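Local atomic coordinates of N-formylglutamate amidohydrolase (Ralstonia eutropha, PDB entry 2Q7S), a protein that binds zinc and probably acts as a metal-dependent hydrolase, perhaps cleaving N-formylglutamate. Residues 22-26 / 162-167; 204-210 / 281-285; 62-68 / 275-280. The contacts are given in a common frame with arbitrary orientation. Where two conformers were deposited one is given. Numbering follows the deposited sequence.

Interaction 1 of 3, residues 22-26 / 162-167; sequences EALPL and RFGAVW
Pro25 sits at the apolar centre, covered more by 162-167 than any other residue of its segment. Its ring lies over the Phe163 face, CD 3.6 Å from the ring centroid and 8° off the normal, a CH-pi contact for which Phe163 takes chi1 m and chi2 -85°. CG of Pro25 also reaches CZ3 of Trp167 (chi1 m, chi2 -95°) at 3.9 Å. A compact, rigid proline ring suits a slot between two aromatic side chains. Pro25 is the centre of an inverse gamma turn (phi/psi -82/62), with a weak Leu26 N to Leu24 O bond of 2.8 Å.

Beyond it strand 26-30 starts. Leu26 and Trp167 form a parallel bridge, CA to CA 5.0 Å, with side chains on the same face; helix 267-289 covers it, Val286 touching Pro25 and Trp167. These are neighbouring central strands of the mixed sheet, and helix 134-163 feeds directly into the second. Gly164 (79/12) ends that helix with the positive phi that glycine tolerates best, and Ala165 and Val166 then run extended.

Trp167 N donates to Pro25 O (2.9 Å, 158°), while Leu26 CA makes a CA-H...O contact of 3.3 Å with Trp167 O. Trp167 NE1 is turned to Glu204. Towards the outer end, Ala23 O lies 3.3 Å from Phe163 CZ. Arg162, extended with chi1 to chi3 all t, brings NH1 to 3.8 Å from Ala23 CB; one water accepts from Arg162 NH2 at 3.0 Å and from Ala23 N at 2.7 Å.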
loop_
_atom_site.group_PDB
_atom_site.type_symbol
_atom_site.label_atom_id
_atom_site.label_comp_id
_atom_site.label_asym_id
_atom_site.label_seq_id
_atom_site.Cartn_x
_atom_site.Cartn_y
_atom_site.Cartn_z
ATOM N N GLU A 22 14.358 -17.019 11.815
ATOM C CA GLU A 22 15.395 -16.195 11.194
ATOM C C GLU A 22 14.731 -15.010 10.539
ATOM O O GLU A 22 13.740 -15.188 9.827
ATOM C CB GLU A 22 16.161 -17.028 10.138
ATOM C CG GLU A 22 16.842 -16.237 8.991
ATOM C CD GLU A 22 17.247 -17.110 7.788
ATOM O OE1 GLU A 22 16.738 -18.261 7.653
ATOM O OE2 GLU A 22 18.077 -16.626 6.967
ATOM N N ALA A 23 15.206 -13.798 10.833
ATOM C CA ALA A 23 14.760 -12.611 10.104
ATOM C C ALA A 23 15.530 -12.455 8.768
ATOM O O ALA A 23 16.684 -12.902 8.651
ATOM C CB ALA A 23 14.881 -11.367 10.975
ATOM N N LEU A 24 14.880 -11.836 7.766
ATOM C CA LEU A 24 15.509 -11.427 6.472
ATOM C C LEU A 24 15.122 -9.992 6.215
ATOM O O LEU A 24 14.089 -9.551 6.722
ATOM C CB LEU A 24 14.944 -12.311 5.345
ATOM C CG LEU A 24 15.438 -13.767 5.350
ATOM C CD1 LEU A 24 14.602 -14.612 4.350
ATOM C CD2 LEU A 24 16.924 -13.821 4.982
ATOM N N PRO A 25 15.893 -9.245 5.406
ATOM C CA PRO A 25 15.495 -7.841 5.148
ATOM C C PRO A 25 14.421 -7.684 4.051
ATOM O O PRO A 25 14.660 -7.071 2.995
ATOM C CB PRO A 25 16.780 -7.212 4.646
ATOM C CG PRO A 25 17.532 -8.361 3.959
ATOM C CD PRO A 25 17.142 -9.621 4.715
ATOM N N LEU A 26 13.280 -8.269 4.315
ATOM C CA LEU A 26 12.079 -8.148 3.513
ATOM C C LEU A 26 11.083 -7.468 4.417
ATOM O O LEU A 26 10.603 -8.043 5.413
ATOM C CB LEU A 26 11.596 -9.524 3.102
ATOM C CG LEU A 26 10.238 -9.509 2.388
ATOM C CD1 LEU A 26 10.398 -8.919 1.021
ATOM C CD2 LEU A 26 9.675 -10.941 2.371
ATOM N N ARG A 162 21.193 -4.055 9.815
ATOM C CA ARG A 162 21.690 -5.433 10.091
ATOM C C ARG A 162 22.219 -6.138 8.819
ATOM O O ARG A 162 23.244 -6.812 8.841
ATOM C CB ARG A 162 20.596 -6.233 10.688
ATOM C CG ARG A 162 20.858 -7.702 10.748
ATOM C CD ARG A 162 19.862 -8.416 11.568
ATOM N NE ARG A 162 20.111 -9.831 11.417
ATOM C CZ ARG A 162 19.311 -10.780 11.881
ATOM N NH1 ARG A 162 18.206 -10.482 12.553
ATOM N NH2 ARG A 162 19.621 -12.026 11.631
ATOM N N PHE A 163 21.534 -5.973 7.699
ATOM C CA PHE A 163 21.848 -6.791 6.541
ATOM C C PHE A 163 22.672 -6.095 5.464
ATOM O O PHE A 163 23.307 -6.766 4.668
ATOM C CB PHE A 163 20.562 -7.356 5.954
ATOM C CG PHE A 163 19.918 -8.421 6.823
ATOM C CD1 PHE A 163 20.319 -9.729 6.744
ATOM C CD2 PHE A 163 18.895 -8.109 7.659
ATOM C CE1 PHE A 163 19.695 -10.695 7.524
ATOM C CE2 PHE A 163 18.275 -9.089 8.445
ATOM C CZ PHE A 163 18.685 -10.344 8.382
ATOM N N GLY A 164 22.635 -4.765 5.424
ATOM C CA GLY A 164 23.315 -4.010 4.373
ATOM C C GLY A 164 22.571 -3.973 3.070
ATOM O O GLY A 164 23.105 -3.514 2.091
ATOM N N ALA A 165 21.311 -4.398 3.085
ATOM C CA ALA A 165 20.403 -4.292 1.973
ATOM C C ALA A 165 18.999 -4.368 2.553
ATOM O O ALA A 165 18.804 -4.854 3.664
ATOM C CB ALA A 165 20.636 -5.421 0.994
ATOM N N VAL A 166 18.014 -3.931 1.776
ATOM C CA VAL A 166 16.628 -4.101 2.133
ATOM C C VAL A 166 15.760 -4.181 0.859
ATOM O O VAL A 166 16.029 -3.559 -0.184
ATOM C CB VAL A 166 16.156 -2.954 3.096
ATOM C CG1 VAL A 166 16.211 -1.593 2.400
ATOM C CG2 VAL A 166 14.773 -3.248 3.682
ATOM N N TRP A 167 14.718 -4.963 0.961
ATOM C CA TRP A 167 13.714 -5.100 -0.096
ATOM C C TRP A 167 12.372 -4.817 0.542
ATOM O O TRP A 167 11.940 -5.547 1.451
ATOM C CB TRP A 167 13.753 -6.505 -0.707
ATOM C CG TRP A 167 14.960 -6.766 -1.596
ATOM C CD1 TRP A 167 15.026 -6.637 -2.942
ATOM C CD2 TRP A 167 16.271 -7.171 -1.169
ATOM N NE1 TRP A 167 16.279 -6.959 -3.390
ATOM C CE2 TRP A 167 17.066 -7.283 -2.325
ATOM C CE3 TRP A 167 16.850 -7.433 0.082
ATOM C CZ2 TRP A 167 18.404 -7.635 -2.274
ATOM C CZ3 TRP A 167 18.176 -7.797 0.139
ATOM C CH2 TRP A 167 18.944 -7.897 -1.036
HETATM O O HOH W 1 17.227 -13.620 12.596
#

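Interaction 2 of 3, residues 204-210 / 281-285; sequences EPGLVDL and RIAEY
Tyr285 and Leu210 bury the most surface where helices 205-217 and 267-289 run nearly antiparallel, their local axes 160° apart and 10.9 Å at closest approach. The nearest CA pair is Leu207 with Tyr285, 7.5 Å. With chi1 t and chi2 89°, Tyr285 spans the wide gap: its CB is 3.3 Å from Leu210 CD2, its CE2 3.8 Å from Leu207 CB. Its OH gives Glu204 OE2 a hydrogen bond modelled very short, at 2.4 Å, so the hydroxyl position is less sure. Glu204 is the N-cap residue, and its OE1 accepts weakly from Gly206 N (3.3 Å). Glycine suits position 206, since a CB there would clash with the tyrosine hydroxyl. Leu210 (t, p) also puts CD1 3.7 Å from Arg281 CG, the aliphatic part of a side chain whose guanidinium face covers Leu210 CD2. Leu207 CD1 meets Ile282 CG2 at 4.1 Å. Beneath this helix pair runs strand 166-174, where Trp167 touches both Leu207 and Tyr285 and Leu169 touches Ile282.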
loop_
_atom_site.group_PDB
_atom_site.type_symbol
_atom_site.label_atom_id
_atom_site.label_comp_id
_atom_site.label_asym_id
_atom_site.label_seq_id
_atom_site.Cartn_x
_atom_site.Cartn_y
_atom_site.Cartn_z
ATOM N N GLU A 204 15.954 -3.232 -7.786
ATOM C CA GLU A 204 16.875 -3.931 -8.615
ATOM C C GLU A 204 16.081 -4.925 -9.480
ATOM O O GLU A 204 15.096 -5.539 -9.035
ATOM C CB GLU A 204 17.949 -4.589 -7.763
ATOM C CG GLU A 204 17.422 -5.499 -6.699
ATOM C CD GLU A 204 17.371 -6.922 -7.094
ATOM O OE1 GLU A 204 18.007 -7.286 -8.082
ATOM O OE2 GLU A 204 16.685 -7.697 -6.395
ATOM N N PRO A 205 16.458 -5.024 -10.753
ATOM C CA PRO A 205 15.601 -5.703 -11.708
ATOM C C PRO A 205 15.333 -7.181 -11.453
ATOM O O PRO A 205 14.308 -7.683 -11.896
ATOM C CB PRO A 205 16.355 -5.514 -13.045
ATOM C CG PRO A 205 17.752 -5.244 -12.654
ATOM C CD PRO A 205 17.659 -4.460 -11.389
ATOM N N GLY A 206 16.262 -7.893 -10.843
ATOM C CA GLY A 206 16.127 -9.342 -10.662
ATOM C C GLY A 206 14.886 -9.690 -9.834
ATOM O O GLY A 206 14.232 -10.699 -10.086
ATOM N N LEU A 207 14.543 -8.854 -8.860
ATOM C CA LEU A 207 13.363 -9.120 -8.043
ATOM C C LEU A 207 12.056 -8.864 -8.781
ATOM O O LEU A 207 11.102 -9.635 -8.628
ATOM C CB LEU A 207 13.375 -8.362 -6.725
ATOM C CG LEU A 207 12.151 -8.626 -5.808
ATOM C CD1 LEU A 207 12.001 -10.105 -5.447
ATOM C CD2 LEU A 207 12.214 -7.789 -4.557
ATOM N N VAL A 208 12.004 -7.786 -9.561
ATOM C CA VAL A 208 10.824 -7.507 -10.388
ATOM C C VAL A 208 10.653 -8.673 -11.419
ATOM O O VAL A 208 9.536 -9.112 -11.678
ATOM C CB VAL A 208 10.912 -6.111 -11.095
ATOM C CG1 VAL A 208 9.564 -5.682 -11.632
ATOM C CG2 VAL A 208 11.445 -5.056 -10.132
ATOM N N ASP A 209 11.766 -9.165 -11.972
ATOM C CA ASP A 209 11.741 -10.263 -12.945
ATOM C C ASP A 209 11.196 -11.522 -12.266
ATOM O O ASP A 209 10.356 -12.213 -12.830
ATOM C CB ASP A 209 13.154 -10.609 -13.467
ATOM C CG ASP A 209 13.706 -9.600 -14.496
ATOM O OD1 ASP A 209 12.996 -8.674 -14.955
ATOM O OD2 ASP A 209 14.895 -9.759 -14.852
ATOM N N LEU A 210 11.707 -11.797 -11.063
ATOM C CA LEU A 210 11.256 -12.932 -10.231
ATOM C C LEU A 210 9.755 -12.875 -10.002
ATOM O O LEU A 210 9.050 -13.814 -10.320
ATOM C CB LEU A 210 12.006 -12.978 -8.883
ATOM C CG LEU A 210 11.820 -14.179 -7.926
ATOM C CD1 LEU A 210 11.703 -15.534 -8.654
ATOM C CD2 LEU A 210 12.991 -14.236 -6.988
ATOM N N ARG A 281 9.468 -17.855 -2.248
ATOM C CA ARG A 281 10.457 -17.636 -3.295
ATOM C C ARG A 281 11.216 -16.295 -3.169
ATOM O O ARG A 281 12.412 -16.222 -3.417
ATOM C CB ARG A 281 9.768 -17.738 -4.641
ATOM C CG ARG A 281 10.730 -17.710 -5.800
ATOM C CD ARG A 281 11.630 -18.954 -5.857
ATOM N NE ARG A 281 12.639 -18.707 -6.870
ATOM C CZ ARG A 281 13.758 -18.013 -6.684
ATOM N NH1 ARG A 281 14.070 -17.499 -5.487
ATOM N NH2 ARG A 281 14.575 -17.832 -7.717
ATOM N N ILE A 282 10.509 -15.230 -2.803
ATOM C CA ILE A 282 11.125 -13.940 -2.593
ATOM C C ILE A 282 12.080 -13.994 -1.402
ATOM O O ILE A 282 13.113 -13.387 -1.466
ATOM C CB ILE A 282 10.063 -12.830 -2.331
ATOM C CG1 ILE A 282 9.161 -12.602 -3.559
ATOM C CG2 ILE A 282 10.683 -11.490 -1.862
ATOM C CD1 ILE A 282 8.023 -11.557 -3.283
ATOM N N ALA A 283 11.732 -14.728 -0.330
ATOM C CA ALA A 283 12.584 -14.839 0.866
ATOM C C ALA A 283 13.905 -15.461 0.480
ATOM O O ALA A 283 14.955 -15.000 0.889
ATOM C CB ALA A 283 11.909 -15.657 2.012
ATOM N N GLU A 284 13.843 -16.495 -0.346
ATOM C CA GLU A 284 15.034 -17.170 -0.879
ATOM C C GLU A 284 15.927 -16.227 -1.733
ATOM O O GLU A 284 17.176 -16.226 -1.635
ATOM C CB GLU A 284 14.587 -18.348 -1.726
ATOM C CG GLU A 284 14.005 -19.493 -0.939
ATOM C CD GLU A 284 13.607 -20.679 -1.835
ATOM O OE1 GLU A 284 12.909 -20.440 -2.842
ATOM O OE2 GLU A 284 14.005 -21.831 -1.554
ATOM N N TYR A 285 15.279 -15.447 -2.579
ATOM C CA TYR A 285 15.962 -14.459 -3.392
ATOM C C TYR A 285 16.670 -13.402 -2.509
ATOM O O TYR A 285 17.837 -13.130 -2.688
ATOM C CB TYR A 285 14.980 -13.822 -4.359
ATOM C CG TYR A 285 15.612 -12.762 -5.209
ATOM C CD1 TYR A 285 16.201 -13.066 -6.425
ATOM C CD2 TYR A 285 15.655 -11.454 -4.760
ATOM C CE1 TYR A 285 16.800 -12.074 -7.166
ATOM C CE2 TYR A 285 16.242 -10.482 -5.482
ATOM C CZ TYR A 285 16.801 -10.783 -6.674
ATOM O OH TYR A 285 17.394 -9.775 -7.353
#

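Interaction 3 of 3, residues 62-68 / 275-280; sequences WEAVPRV and LTLLTL
The loop from helix 58-61 to sheet strand 71-75 packs on residues 275-280 of the C-terminal helix 267-289. A type I turn from Trp62 to Val65 opens its run of helical phi/psi; close CA pairs are Ala64 with Thr276 (5.1 Å) and Val68 with Leu280 (6.0 Å). Trp62 (chi1 m, chi2 89°) lays its six-membered ring under Leu275 (m, t), whose CD2 is 3.9 Å from the centroid, a CH-pi contact; both touch Ile251 of strand 244-252. CH2 of Trp62 meets Leu278 CD2 at 3.9 Å. Thr279, chi1 m, turns OG1 back to Leu275 O (2.7 Å), so its methyl can pack: CG2 is 3.5 Å from Val68 CG2 (chi1 m) and 3.9 Å from Val65 CG2 (chi1 t). Small Ala64 allows close approach, its CB 3.4 Å from Thr276 OG1. That hydroxyl, bonded to Gln272 O, meets two waters at 2.8 Å each, one bound by Ala64 N, the other by Glu63 OE2 and Arg67 NH1. With no direct hydrogen bond between the segments, apolar fit and bridging water join them.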
loop_
_atom_site.group_PDB
_atom_site.type_symbol
_atom_site.label_atom_id
_atom_site.label_comp_id
_atom_site.label_asym_id
_atom_site.label_seq_id
_atom_site.Cartn_x
_atom_site.Cartn_y
_atom_site.Cartn_z
ATOM N N TRP A 62 -1.279 -11.423 2.256
ATOM C CA TRP A 62 0.159 -11.584 2.432
ATOM C C TRP A 62 0.593 -12.062 3.799
ATOM O O TRP A 62 1.734 -11.792 4.222
ATOM C CB TRP A 62 0.848 -10.281 2.077
ATOM C CG TRP A 62 0.709 -9.838 0.628
ATOM C CD1 TRP A 62 -0.288 -9.054 0.106
ATOM C CD2 TRP A 62 1.639 -10.062 -0.454
ATOM N NE1 TRP A 62 -0.048 -8.796 -1.230
ATOM C CE2 TRP A 62 1.136 -9.378 -1.589
ATOM C CE3 TRP A 62 2.846 -10.765 -0.573
ATOM C CZ2 TRP A 62 1.784 -9.399 -2.830
ATOM C CZ3 TRP A 62 3.496 -10.795 -1.840
ATOM C CH2 TRP A 62 2.961 -10.105 -2.924
ATOM N N GLU A 63 -0.275 -12.783 4.500
ATOM C CA GLU A 63 0.084 -13.334 5.834
ATOM C C GLU A 63 1.420 -14.099 5.935
ATOM O O GLU A 63 2.028 -14.044 6.954
ATOM C CB GLU A 63 -1.033 -14.241 6.378
ATOM C CG GLU A 63 -1.287 -15.438 5.527
ATOM C CD GLU A 63 -1.853 -16.608 6.279
ATOM O OE1 GLU A 63 -2.519 -16.394 7.323
ATOM O OE2 GLU A 63 -1.646 -17.749 5.800
ATOM N N ALA A 64 1.862 -14.763 4.865
ATOM C CA ALA A 64 3.142 -15.549 4.790
ATOM C C ALA A 64 4.413 -14.790 5.068
ATOM O O ALA A 64 5.422 -15.380 5.381
ATOM C CB ALA A 64 3.293 -16.141 3.422
ATOM N N VAL A 65 4.383 -13.479 4.876
ATOM C CA VAL A 65 5.553 -12.654 4.990
ATOM C C VAL A 65 6.407 -12.891 6.274
ATOM O O VAL A 65 7.613 -13.112 6.128
ATOM C CB VAL A 65 5.170 -11.137 4.790
ATOM C CG1 VAL A 65 6.316 -10.199 5.232
ATOM C CG2 VAL A 65 4.861 -10.890 3.341
ATOM N N PRO A 66 5.809 -12.799 7.511
ATOM C CA PRO A 66 6.518 -13.068 8.746
ATOM C C PRO A 66 6.845 -14.566 8.919
ATOM O O PRO A 66 7.825 -14.914 9.566
ATOM C CB PRO A 66 5.528 -12.546 9.819
ATOM C CG PRO A 66 4.256 -12.777 9.235
ATOM C CD PRO A 66 4.435 -12.357 7.837
ATOM N N ARG A 67 6.126 -15.425 8.200
ATOM C CA ARG A 67 6.351 -16.877 8.255
ATOM C C ARG A 67 7.597 -17.263 7.504
ATOM O O ARG A 67 8.080 -18.332 7.695
ATOM C CB ARG A 67 5.165 -17.635 7.642
ATOM C CG ARG A 67 3.796 -17.352 8.336
ATOM C CD ARG A 67 2.635 -18.066 7.610
ATOM N NE ARG A 67 2.698 -19.495 7.907
ATOM C CZ ARG A 67 2.263 -20.481 7.112
ATOM N NH1 ARG A 67 1.628 -20.236 5.985
ATOM N NH2 ARG A 67 2.360 -21.730 7.525
ATOM N N VAL A 68 8.078 -16.404 6.613
ATOM C CA VAL A 68 9.277 -16.678 5.866
ATOM C C VAL A 68 10.430 -15.750 6.292
ATOM O O VAL A 68 11.466 -15.775 5.672
ATOM C CB VAL A 68 9.042 -16.618 4.322
ATOM C CG1 VAL A 68 7.908 -17.541 3.944
ATOM C CG2 VAL A 68 8.789 -15.153 3.843
ATOM N N LEU A 275 0.280 -16.458 -3.177
ATOM C CA LEU A 275 1.151 -15.442 -2.585
ATOM C C LEU A 275 2.062 -15.961 -1.485
ATOM O O LEU A 275 3.130 -15.437 -1.299
ATOM C CB LEU A 275 0.352 -14.237 -2.068
ATOM C CG LEU A 275 -0.364 -13.379 -3.082
ATOM C CD1 LEU A 275 -1.271 -12.303 -2.422
ATOM C CD2 LEU A 275 0.687 -12.757 -4.019
ATOM N N THR A 276 1.625 -16.979 -0.719
ATOM C CA THR A 276 2.500 -17.667 0.201
ATOM C C THR A 276 3.682 -18.317 -0.504
ATOM O O THR A 276 4.827 -18.197 -0.081
ATOM C CB THR A 276 1.732 -18.701 1.025
ATOM O OG1 THR A 276 0.844 -18.002 1.903
ATOM C CG2 THR A 276 2.658 -19.497 1.826
ATOM N N LEU A 277 3.386 -19.063 -1.560
ATOM C CA LEU A 277 4.420 -19.670 -2.386
ATOM C C LEU A 277 5.304 -18.613 -3.063
ATOM O O LEU A 277 6.520 -18.810 -3.160
ATOM C CB LEU A 277 3.809 -20.622 -3.424
ATOM C CG LEU A 277 3.418 -22.070 -3.069
ATOM C CD1 LEU A 277 4.586 -23.040 -3.097
ATOM C CD2 LEU A 277 2.707 -22.181 -1.755
ATOM N N LEU A 278 4.736 -17.499 -3.503
ATOM C CA LEU A 278 5.538 -16.434 -4.126
ATOM C C LEU A 278 6.469 -15.831 -3.050
ATOM O O LEU A 278 7.638 -15.566 -3.303
ATOM C CB LEU A 278 4.642 -15.320 -4.712
ATOM C CG LEU A 278 5.394 -14.033 -5.074
ATOM C CD1 LEU A 278 6.306 -14.297 -6.268
ATOM C CD2 LEU A 278 4.418 -12.831 -5.286
ATOM N N THR A 279 5.958 -15.699 -1.833
ATOM C CA THR A 279 6.685 -15.031 -0.724
ATOM C C THR A 279 7.873 -15.865 -0.286
ATOM O O THR A 279 8.914 -15.343 0.070
ATOM C CB THR A 279 5.697 -14.654 0.468
ATOM O OG1 THR A 279 4.710 -13.707 0.020
ATOM C CG2 THR A 279 6.419 -13.987 1.623
ATOM N N LEU A 280 7.698 -17.191 -0.279
ATOM C CA LEU A 280 8.750 -18.104 0.051
ATOM C C LEU A 280 9.857 -17.924 -0.989
ATOM O O LEU A 280 11.054 -17.820 -0.662
ATOM C CB LEU A 280 8.228 -19.560 0.075
ATOM C CG LEU A 280 9.184 -20.671 0.504
ATOM C CD1 LEU A 280 9.899 -20.324 1.847
ATOM C CD2 LEU A 280 8.453 -22.027 0.619
HETATM O O HOH W 2 0.738 -18.149 4.717
HETATM O O HOH W 3 0.455 -15.239 2.194
#

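Overall arrangement
Helix 267-289 supplies a segment to interactions 2 and 3 and also covers interaction 1, so all three gather on one side of the chain's centre, their own centres 13 to 15 Å apart. Interactions 1 and 3 are mainly buried, interaction 2 only partly. Their chemistry follows place: interaction 1 pairs two sheet strands through a backbone hydrogen bond, interaction 2 spans two helices with a tyrosine-glutamate bond, and interaction 3 relies on apolar contact and water. Trp167 NE1 probably bonds Glu204 OE2, linking 1 to 2; Leu24 CD1 packs on Val68 O, and Ala283 on Val68. Interaction 3 lies nearest the metal, the Trp62 side chain being about 10 Å from zinc.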